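Glutathione S-transferase (Bombyx mori, PDB 5ZFG) metabolises the insecticide diazinon and, like other members of the glutathione S-transferase superfamily, probably transfers glutathione to its substrates. Local coordinates at residues B[182-185]-B[186-190]; B[32-35]-B[36-39]; B[108-111]-B[112-116]. All coordinates share one frame; numbering follows the deposited sequence.

Overall arrangement
Contact 2 comes first along the chain, contact 3 second and contact 1 last. Contact 2 (32-39) is the surface loop between strand 29-32, at one margin of the four-stranded mixed sheet, and helix 43-48, in the thioredoxin-like N-terminal domain. Contacts 3 (108-116) and 1 (182-190) belong to the helical C-terminal domain, on helices 89-114 and 181-193; their centres are about 20 Å apart and their nearest atoms about 7 Å. Contact 2 lies across the chain's centre from contact 1, about 33 Å away between centres, and about 21 Å from contact 3 by the same measure. None touches another: contacts 1 and 3 join successive turns of single helices, whereas contact 2 is a loop closed on itself in the other domain.

Contact 1 of 3, residues B[182-185]-B[186-190]; sequences KIHK and WYNDF
Ile-183 and Trp-186 meet on the buried side of helix 181-193, closely packed by neighbouring helices. The Ile-183 CG2 methyl, anti to the backbone N and beside the carbonyl carbon, lies 4.0 Å from Trp-186 CE3. The same indole corner passes the Ile-183 carbonyl: O sits at the ring edge, near its plane, 3.5 Å from CE3. That oxygen also takes the backbone N-H of Tyr-187 at 2.8 Å, a regular i to i+4 helix bond that sets the spacing of the two turns.

The other flank is polar and faces solvent more. Asn-188, its CG turned back beside the backbone N (chi1 -77°), folds its amide over the preceding turn, and ND2 donates to His-184 O at 2.9 Å. Asn-188 N donates to the same oxygen, the two approaching from opposite faces of the carbonyl plane. ND2 also stands 3.2 Å above the His-184 imidazole, over its centre, with amide and ring planes 49° apart. The next residue, Lys-185, bends at chi2 and chi4 to lay its chain against the carboxylate of Asp-189, four residues on. CE lies 3.1 Å from Asp-189 OD2, and NZ makes a salt bridge to that oxygen at 3.2 Å. The nearly eclipsed last torsion of the lysine (-6°) brings NZ there, a strained end on an exposed residue.

Helix 126-146 packs on Ile-183 through Leu-136, Leu-139 and Leu-143, while its Glu-140 accepts the backbone N-H groups of Lys-182 and Ile-183. Trp-186 rests on Leu-163, Ile-164 and Thr-167 of helix 160-172, which also supplies Asp-160 to Trp-186 NE1 and Glu-171 to Tyr-187 OH, anchoring helix 181-193 in the helical domain.

Contact 2 of 3, residues B[32-35]-B[36-39]; sequences NVDF and GAGE
Glu-39 folds back on Val-33 and Asp-34, its side chain running alongside the backbone that leaves strand 29-32. CB begins the contact, 3.9 Å from Val-33 CG1 and 3.5 Å from Asp-34 O. CG stands anti to the backbone N (chi1 -175°), and the chain stays extended beyond it, which carries CD to 3.9 Å from Asp-34 N. At the tip, OE1 accepts the Asp-34 N-H at 2.8 Å in a nearly straight bond (168°), met on the anti side and tilted out of the carboxylate plane. OE1 is gripped a second time by a water, 2.7 Å away, that also donates to Asn-32 O and so ties the carboxylate to the strand end. The backbone answers in kind: Glu-39 N donates to Asp-34 O at 3.0 Å, so both polar backbone atoms of Asp-34 are held by one residue.

Between these two ends, a type I turn runs from Phe-35 to Gly-38, closed by Gly-38 N on Phe-35 O. Together with the Glu-39 to Asp-34 bond and the positive phi of Gly-38, it reproduces the bond pattern of a Schellman motif, here without a regular helix. Asp-34 OD1 takes the Ala-37 N-H at 3.1 Å from above its carboxylate plane (64° out of it).

Nearby, Phe-35 stacks on the His-40 ring and Val-33 packs on Ile-54. An alanine in place of Glu-39 would probably leave the Asp-34 N-H without its acceptor and the water with only Asn-32 O of the two, losing the side-chain tie to the end of strand 29-32. Both acidic side chains thus work as acceptors for backbone N-H groups, which would partly offset their negative charges in this surface loop.

Contact 3 of 3, residues B[108-111]-B[112-116]; sequences ANIS and AYTMA
Ile-110 and Thr-114 meet in the last turn of helix 89-114, part of the all-helical C-terminal domain of the GST fold. Ile-110 O accepts Thr-114 N at 2.8 Å, almost in line with the carbonyl, and Tyr-113 N at 3.0 Å from above the carbonyl plane. The bond from Tyr-113 N to Asn-109 O is weak and long, consistent with a tightening last turn. Thr-114 places OG1 between its backbone N and carbonyl carbon (chi1 56°), 3.1 Å from Ile-110 O, and the hydroxyl is hydrogen-bonded to Thr-169 OG1 of helix 160-172. The same rotamer sets Thr-114 CG2 anti to the carbonyl carbon, 4.1 Å from Ile-110 CG2, the two side chains crossing on the buried face. Ser-111 takes the same kind of rotamer (chi1 71°), turning its OG back to Tyr-107 O, one turn earlier. Tyr-113 instead swings its ring off the turn toward Leu-129 and Val-132 of helix 126-146.

Met-115 is the first residue to leave helical geometry, yet its N still reaches Ser-111 O at 2.9 Å. Its bent side chain starts close beside the same oxygen, with Met-115 CG 3.0 Å from Ser-111 O.

Contact 1 of 3, residues B[182-185]-B[186-190]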
ATOM      1  N   LYS B 182     -23.833   5.513   4.276  1.00 18.36           N
ATOM      2  CA  LYS B 182     -23.136   6.017   3.104  1.00 19.11           C
ATOM      3  C   LYS B 182     -22.429   4.894   2.352  1.00 17.66           C
ATOM      4  O   LYS B 182     -22.416   4.891   1.116  1.00 16.40           O
ATOM      5  CB  LYS B 182     -22.164   7.120   3.518  1.00 21.69           C
ATOM      6  CG  LYS B 182     -22.857   8.249   4.293  1.00 24.23           C
ATOM      7  CD  LYS B 182     -21.900   9.380   4.627  1.00 31.39           C
ATOM      8  CE  LYS B 182     -22.647  10.606   5.141  1.00 33.23           C
ATOM      9  NZ  LYS B 182     -23.646  11.118   4.156  1.00 32.30           N
ATOM     10  N   ILE B 183     -21.847   3.928   3.068  1.00 16.77           N
ATOM     11  CA  ILE B 183     -21.274   2.766   2.388  1.00 15.83           C
ATOM     12  C   ILE B 183     -22.347   2.055   1.573  1.00 17.66           C
ATOM     13  O   ILE B 183     -22.175   1.793   0.379  1.00 17.10           O
ATOM     14  CB  ILE B 183     -20.623   1.801   3.393  1.00 15.67           C
ATOM     15  CG1 ILE B 183     -19.390   2.425   4.055  1.00 14.30           C
ATOM     16  CG2 ILE B 183     -20.219   0.512   2.689  1.00 13.91           C
ATOM     17  CD1 ILE B 183     -18.742   1.500   5.090  1.00 13.37           C
ATOM     18  N   HIS B 184     -23.475   1.732   2.216  1.00 18.01           N
ATOM     19  CA  HIS B 184     -24.534   0.989   1.536  1.00 18.13           C
ATOM     20  C   HIS B 184     -24.990   1.711   0.270  1.00 15.14           C
ATOM     21  O   HIS B 184     -25.151   1.088  -0.786  1.00 21.05           O
ATOM     22  CB  HIS B 184     -25.707   0.766   2.499  1.00 23.26           C
ATOM     23  CG  HIS B 184     -26.739  -0.189   1.986  1.00 26.86           C
ATOM     24  ND1 HIS B 184     -27.823   0.219   1.237  1.00 32.50           N
ATOM     25  CD2 HIS B 184     -26.849  -1.533   2.107  1.00 25.91           C
ATOM     26  CE1 HIS B 184     -28.557  -0.834   0.921  1.00 31.45           C
ATOM     27  NE2 HIS B 184     -27.986  -1.910   1.434  1.00 27.15           N
ATOM     28  N   LYS B 185     -25.173   3.030   0.347  1.00 18.38           N
ATOM     29  CA  LYS B 185     -25.568   3.799  -0.829  1.00 17.97           C
ATOM     30  C   LYS B 185     -24.478   3.785  -1.896  1.00 22.44           C
ATOM     31  O   LYS B 185     -24.756   3.547  -3.075  1.00 20.06           O
ATOM     32  CB  LYS B 185     -25.907   5.233  -0.413  1.00 24.34           C
ATOM     33  CG  LYS B 185     -26.334   6.147  -1.542  1.00 22.03           C
ATOM     34  CD  LYS B 185     -27.534   5.607  -2.300  1.00 38.18           C
ATOM     35  CE  LYS B 185     -28.142   6.693  -3.190  1.00 36.80           C
ATOM     36  NZ  LYS B 185     -27.499   8.026  -2.968  1.00 30.85           N
ATOM     37  N   TRP B 186     -23.228   4.045  -1.498  1.00 17.56           N
ATOM     38  CA  TRP B 186     -22.111   4.052  -2.445  1.00 17.06           C
ATOM     39  C   TRP B 186     -21.980   2.708  -3.156  1.00 13.47           C
ATOM     40  O   TRP B 186     -21.842   2.649  -4.387  1.00 14.27           O
ATOM     41  CB  TRP B 186     -20.825   4.408  -1.689  1.00 16.62           C
ATOM     42  CG  TRP B 186     -19.529   3.910  -2.284  1.00 10.71           C
ATOM     43  CD1 TRP B 186     -18.819   4.482  -3.293  1.00 16.23           C
ATOM     44  CD2 TRP B 186     -18.772   2.768  -1.856  1.00 11.75           C
ATOM     45  NE1 TRP B 186     -17.675   3.757  -3.541  1.00 15.68           N
ATOM     46  CE2 TRP B 186     -17.623   2.702  -2.671  1.00 12.80           C
ATOM     47  CE3 TRP B 186     -18.957   1.795  -0.870  1.00 12.69           C
ATOM     48  CZ2 TRP B 186     -16.660   1.709  -2.521  1.00 11.22           C
ATOM     49  CZ3 TRP B 186     -18.008   0.799  -0.735  1.00 14.80           C
ATOM     50  CH2 TRP B 186     -16.871   0.764  -1.561  1.00 10.54           C
ATOM     51  N   TYR B 187     -22.022   1.621  -2.388  1.00 12.74           N
ATOM     52  CA  TYR B 187     -21.863   0.280  -2.941  1.00 12.34           C
ATOM     53  C   TYR B 187     -22.981  -0.041  -3.926  1.00 18.38           C
ATOM     54  O   TYR B 187     -22.734  -0.531  -5.037  1.00 11.48           O
ATOM     55  CB  TYR B 187     -21.831  -0.718  -1.784  1.00  8.06           C
ATOM     56  CG  TYR B 187     -21.688  -2.175  -2.137  1.00 14.69           C
ATOM     57  CD1 TYR B 187     -20.460  -2.719  -2.517  1.00 12.15           C
ATOM     58  CD2 TYR B 187     -22.777  -3.025  -2.046  1.00 17.00           C
ATOM     59  CE1 TYR B 187     -20.341  -4.077  -2.804  1.00 12.37           C
ATOM     60  CE2 TYR B 187     -22.669  -4.352  -2.332  1.00 13.10           C
ATOM     61  CZ  TYR B 187     -21.464  -4.884  -2.715  1.00 16.17           C
ATOM     62  OH  TYR B 187     -21.395  -6.226  -2.989  1.00 12.39           O
ATOM     63  N   ASN B 188     -24.225   0.260  -3.549  1.00 17.28           N
ATOM     64  CA  ASN B 188     -25.336  -0.056  -4.441  1.00 19.14           C
ATOM     65  C   ASN B 188     -25.433   0.910  -5.616  1.00 17.94           C
ATOM     66  O   ASN B 188     -25.811   0.490  -6.714  1.00 19.86           O
ATOM     67  CB  ASN B 188     -26.640  -0.095  -3.646  1.00 20.37           C
ATOM     68  CG  ASN B 188     -26.774  -1.372  -2.850  1.00 20.14           C
ATOM     69  OD1 ASN B 188     -27.027  -2.437  -3.411  1.00 27.59           O
ATOM     70  ND2 ASN B 188     -26.569  -1.282  -1.537  1.00 21.38           N
ATOM     71  N   ASP B 189     -25.091   2.188  -5.422  1.00 18.91           N
ATOM     72  CA  ASP B 189     -25.023   3.108  -6.556  1.00 21.96           C
ATOM     73  C   ASP B 189     -23.989   2.656  -7.583  1.00 24.61           C
ATOM     74  O   ASP B 189     -24.165   2.885  -8.788  1.00 17.43           O
ATOM     75  CB  ASP B 189     -24.680   4.524  -6.087  1.00 23.44           C
ATOM     76  CG  ASP B 189     -25.865   5.254  -5.473  1.00 28.15           C
ATOM     77  OD1 ASP B 189     -26.984   4.695  -5.421  1.00 29.54           O
ATOM     78  OD2 ASP B 189     -25.655   6.399  -5.026  1.00 34.54           O
ATOM     79  N   PHE B 190     -22.897   2.035  -7.127  1.00 18.51           N
ATOM     80  CA  PHE B 190     -21.882   1.559  -8.062  1.00 18.71           C
ATOM     81  C   PHE B 190     -22.467   0.526  -9.019  1.00 17.56           C
ATOM     82  O   PHE B 190     -22.216   0.577 -10.233  1.00 16.81           O
ATOM     83  CB  PHE B 190     -20.690   0.982  -7.288  1.00 17.63           C
ATOM     84  CG  PHE B 190     -19.648   0.347  -8.163  1.00 16.77           C
ATOM     85  CD1 PHE B 190     -18.673   1.120  -8.784  1.00 14.90           C
ATOM     86  CD2 PHE B 190     -19.637  -1.030  -8.363  1.00 15.81           C
ATOM     87  CE1 PHE B 190     -17.701   0.529  -9.601  1.00 12.40           C
ATOM     88  CE2 PHE B 190     -18.678  -1.627  -9.176  1.00 11.66           C
ATOM     89  CZ  PHE B 190     -17.710  -0.840  -9.796  1.00  9.63           C
TER

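Contact 2 of 3, residues B[32-35]-B[36-39]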
ATOM      1  N   ASN B  32      -6.035 -16.935 -16.511  1.00  9.38           N
ATOM      2  CA  ASN B  32      -6.603 -17.447 -15.273  1.00 17.34           C
ATOM      3  C   ASN B  32      -5.586 -18.378 -14.642  1.00 17.53           C
ATOM      4  O   ASN B  32      -5.314 -19.455 -15.178  1.00 20.72           O
ATOM      5  CB  ASN B  32      -7.904 -18.187 -15.557  1.00 18.36           C
ATOM      6  CG  ASN B  32      -9.020 -17.259 -15.919  1.00 28.09           C
ATOM      7  OD1 ASN B  32      -9.438 -16.439 -15.099  1.00 35.63           O
ATOM      8  ND2 ASN B  32      -9.517 -17.368 -17.156  1.00 31.57           N
ATOM      9  N   VAL B  33      -5.019 -17.966 -13.514  1.00 10.17           N
ATOM     10  CA  VAL B  33      -3.980 -18.755 -12.861  1.00 12.01           C
ATOM     11  C   VAL B  33      -4.651 -19.916 -12.136  1.00 12.59           C
ATOM     12  O   VAL B  33      -5.675 -19.734 -11.464  1.00 13.57           O
ATOM     13  CB  VAL B  33      -3.155 -17.877 -11.904  1.00 10.80           C
ATOM     14  CG1 VAL B  33      -2.223 -18.730 -11.019  1.00 15.47           C
ATOM     15  CG2 VAL B  33      -2.343 -16.840 -12.693  1.00 11.05           C
ATOM     16  N   ASP B  34      -4.090 -21.116 -12.287  1.00 12.35           N
ATOM     17  CA  ASP B  34      -4.692 -22.309 -11.691  1.00 16.65           C
ATOM     18  C   ASP B  34      -4.239 -22.393 -10.238  1.00 15.79           C
ATOM     19  O   ASP B  34      -3.221 -23.001  -9.925  1.00 15.55           O
ATOM     20  CB  ASP B  34      -4.312 -23.563 -12.467  1.00 17.26           C
ATOM     21  CG  ASP B  34      -5.174 -24.761 -12.095  1.00 26.35           C
ATOM     22  OD1 ASP B  34      -5.741 -24.778 -10.971  1.00 21.71           O
ATOM     23  OD2 ASP B  34      -5.276 -25.687 -12.931  1.00 33.47           O
ATOM     24  N   PHE B  35      -5.018 -21.768  -9.351  1.00 18.57           N
ATOM     25  CA  PHE B  35      -4.660 -21.698  -7.937  1.00 16.99           C
ATOM     26  C   PHE B  35      -4.658 -23.087  -7.295  1.00 18.31           C
ATOM     27  O   PHE B  35      -3.730 -23.444  -6.552  1.00 14.62           O
ATOM     28  CB  PHE B  35      -5.631 -20.769  -7.215  1.00 21.95           C
ATOM     29  CG  PHE B  35      -5.248 -20.469  -5.792  1.00 25.58           C
ATOM     30  CD1 PHE B  35      -4.312 -19.489  -5.505  1.00 22.16           C
ATOM     31  CD2 PHE B  35      -5.844 -21.146  -4.741  1.00 31.19           C
ATOM     32  CE1 PHE B  35      -3.968 -19.194  -4.190  1.00 28.15           C
ATOM     33  CE2 PHE B  35      -5.504 -20.857  -3.429  1.00 22.56           C
ATOM     34  CZ  PHE B  35      -4.565 -19.882  -3.153  1.00 20.47           C
ATOM     35  N   GLY B  36      -5.689 -23.889  -7.588  1.00 15.59           N
ATOM     36  CA  GLY B  36      -5.764 -25.231  -7.022  1.00 21.53           C
ATOM     37  C   GLY B  36      -4.587 -26.109  -7.410  1.00 21.57           C
ATOM     38  O   GLY B  36      -4.123 -26.932  -6.610  1.00 18.78           O
ATOM     39  N   ALA B  37      -4.080 -25.942  -8.643  1.00 15.12           N
ATOM     40  CA  ALA B  37      -2.915 -26.684  -9.110  1.00 12.30           C
ATOM     41  C   ALA B  37      -1.595 -26.057  -8.681  1.00 12.54           C
ATOM     42  O   ALA B  37      -0.536 -26.638  -8.953  1.00 15.71           O
ATOM     43  CB  ALA B  37      -2.938 -26.805 -10.634  1.00 17.92           C
ATOM     44  N   GLY B  38      -1.628 -24.889  -8.034  1.00 14.02           N
ATOM     45  CA  GLY B  38      -0.411 -24.273  -7.541  1.00 12.48           C
ATOM     46  C   GLY B  38       0.396 -23.519  -8.575  1.00 11.68           C
ATOM     47  O   GLY B  38       1.613 -23.381  -8.417  1.00 10.65           O
ATOM     48  N   GLU B  39      -0.248 -23.035  -9.640  1.00 12.98           N
ATOM     49  CA  GLU B  39       0.488 -22.415 -10.735  1.00 11.28           C
ATOM     50  C   GLU B  39       1.230 -21.164 -10.282  1.00 16.25           C
ATOM     51  O   GLU B  39       2.325 -20.878 -10.781  1.00 13.71           O
ATOM     52  CB  GLU B  39      -0.464 -22.077 -11.883  1.00 17.67           C
ATOM     53  CG  GLU B  39       0.249 -21.540 -13.112  1.00 20.96           C
ATOM     54  CD  GLU B  39      -0.714 -21.143 -14.213  1.00 26.30           C
ATOM     55  OE1 GLU B  39      -1.926 -21.423 -14.071  1.00 22.60           O
ATOM     56  OE2 GLU B  39      -0.253 -20.556 -15.216  1.00 39.84           O
TER
HETATM   57  O   HOH W   1      -3.202 -20.956 -16.430  1.00 30.31           O

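Contact 3 of 3, residues B[108-111]-B[112-116]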
ATOM      1  N   ALA B 108      -7.850  -6.215   4.814  1.00  8.16           N
ATOM      2  CA  ALA B 108      -7.185  -7.099   5.766  1.00 10.80           C
ATOM      3  C   ALA B 108      -8.158  -7.598   6.826  1.00 10.82           C
ATOM      4  O   ALA B 108      -8.207  -8.798   7.118  1.00 12.67           O
ATOM      5  CB  ALA B 108      -6.012  -6.370   6.418  1.00 16.19           C
ATOM      6  N   ASN B 109      -8.957  -6.687   7.396  1.00  8.08           N
ATOM      7  CA  ASN B 109      -9.903  -7.047   8.453  1.00 10.77           C
ATOM      8  C   ASN B 109     -11.126  -7.756   7.891  1.00 12.86           C
ATOM      9  O   ASN B 109     -11.584  -8.751   8.460  1.00 11.32           O
ATOM     10  CB  ASN B 109     -10.360  -5.801   9.221  1.00 12.83           C
ATOM     11  CG  ASN B 109      -9.332  -5.297  10.194  1.00 13.57           C
ATOM     12  OD1 ASN B 109      -8.360  -5.978  10.485  1.00 15.54           O
ATOM     13  ND2 ASN B 109      -9.543  -4.088  10.705  1.00 15.27           N
ATOM     14  N   ILE B 110     -11.694  -7.234   6.799  1.00 11.49           N
ATOM     15  CA  ILE B 110     -12.917  -7.828   6.262  1.00 11.54           C
ATOM     16  C   ILE B 110     -12.643  -9.251   5.783  1.00 12.21           C
ATOM     17  O   ILE B 110     -13.367 -10.186   6.139  1.00 11.17           O
ATOM     18  CB  ILE B 110     -13.516  -6.937   5.160  1.00 10.19           C
ATOM     19  CG1 ILE B 110     -14.228  -5.757   5.819  1.00 11.28           C
ATOM     20  CG2 ILE B 110     -14.483  -7.736   4.271  1.00 17.98           C
ATOM     21  CD1 ILE B 110     -14.674  -4.681   4.852  1.00 10.86           C
ATOM     22  N   SER B 111     -11.561  -9.446   5.018  1.00 10.71           N
ATOM     23  CA  SER B 111     -11.302 -10.756   4.438  1.00 14.75           C
ATOM     24  C   SER B 111     -10.928 -11.778   5.498  1.00 18.70           C
ATOM     25  O   SER B 111     -11.238 -12.959   5.336  1.00 17.47           O
ATOM     26  CB  SER B 111     -10.201 -10.677   3.379  1.00 13.12           C
ATOM     27  OG  SER B 111      -8.947 -10.450   3.993  1.00 19.80           O
ATOM     28  N   ALA B 112     -10.271 -11.354   6.588  1.00 16.38           N
ATOM     29  CA  ALA B 112     -10.000 -12.291   7.674  1.00 15.71           C
ATOM     30  C   ALA B 112     -11.293 -12.889   8.202  1.00 16.54           C
ATOM     31  O   ALA B 112     -11.334 -14.066   8.583  1.00 19.23           O
ATOM     32  CB  ALA B 112      -9.219 -11.601   8.796  1.00 15.76           C
ATOM     33  N   TYR B 113     -12.369 -12.112   8.192  1.00 11.08           N
ATOM     34  CA  TYR B 113     -13.637 -12.614   8.683  1.00 14.41           C
ATOM     35  C   TYR B 113     -14.437 -13.336   7.601  1.00 18.82           C
ATOM     36  O   TYR B 113     -14.940 -14.444   7.832  1.00 18.26           O
ATOM     37  CB  TYR B 113     -14.445 -11.454   9.243  1.00 16.62           C
ATOM     38  CG  TYR B 113     -15.691 -11.874   9.960  1.00 15.34           C
ATOM     39  CD1 TYR B 113     -15.645 -12.233  11.304  1.00 11.98           C
ATOM     40  CD2 TYR B 113     -16.918 -11.901   9.306  1.00 17.46           C
ATOM     41  CE1 TYR B 113     -16.793 -12.601  11.977  1.00 19.51           C
ATOM     42  CE2 TYR B 113     -18.074 -12.280   9.973  1.00 19.33           C
ATOM     43  CZ  TYR B 113     -17.999 -12.625  11.310  1.00 18.29           C
ATOM     44  OH  TYR B 113     -19.131 -13.004  11.997  1.00 25.93           O
ATOM     45  N   THR B 114     -14.579 -12.720   6.419  1.00 17.22           N
ATOM     46  CA  THR B 114     -15.376 -13.345   5.367  1.00 23.26           C
ATOM     47  C   THR B 114     -14.699 -14.583   4.778  1.00 25.32           C
ATOM     48  O   THR B 114     -15.350 -15.312   4.026  1.00 40.75           O
ATOM     49  CB  THR B 114     -15.723 -12.334   4.257  1.00 17.96           C
ATOM     50  OG1 THR B 114     -14.537 -11.747   3.716  1.00 17.12           O
ATOM     51  CG2 THR B 114     -16.615 -11.213   4.793  1.00 19.02           C
ATOM     52  N   MET B 115     -13.447 -14.871   5.140  1.00 32.85           N
ATOM     53  CA  MET B 115     -12.777 -16.116   4.778  1.00 31.07           C
ATOM     54  C   MET B 115     -12.539 -16.995   6.004  1.00 44.42           C
ATOM     55  O   MET B 115     -12.582 -16.538   7.149  1.00 39.38           O
ATOM     56  CB  MET B 115     -11.432 -15.851   4.090  1.00 45.35           C
ATOM     57  CG  MET B 115     -11.458 -14.801   2.982  1.00 47.86           C
ATOM     58  SD  MET B 115     -12.200 -15.339   1.431  1.00 78.85           S
ATOM     59  CE  MET B 115     -13.522 -14.147   1.212  1.00 33.95           C
ATOM     60  N   ALA B 116     -12.280 -18.275   5.737  1.00 60.81           N
ATOM     61  CA  ALA B 116     -11.932 -19.267   6.757  1.00 50.75           C
ATOM     62  C   ALA B 116     -12.917 -19.311   7.924  1.00 58.33           C
ATOM     63  O   ALA B 116     -12.982 -20.304   8.653  1.00 60.03           O
ATOM     64  CB  ALA B 116     -10.525 -19.012   7.272  1.00 48.27           C
TER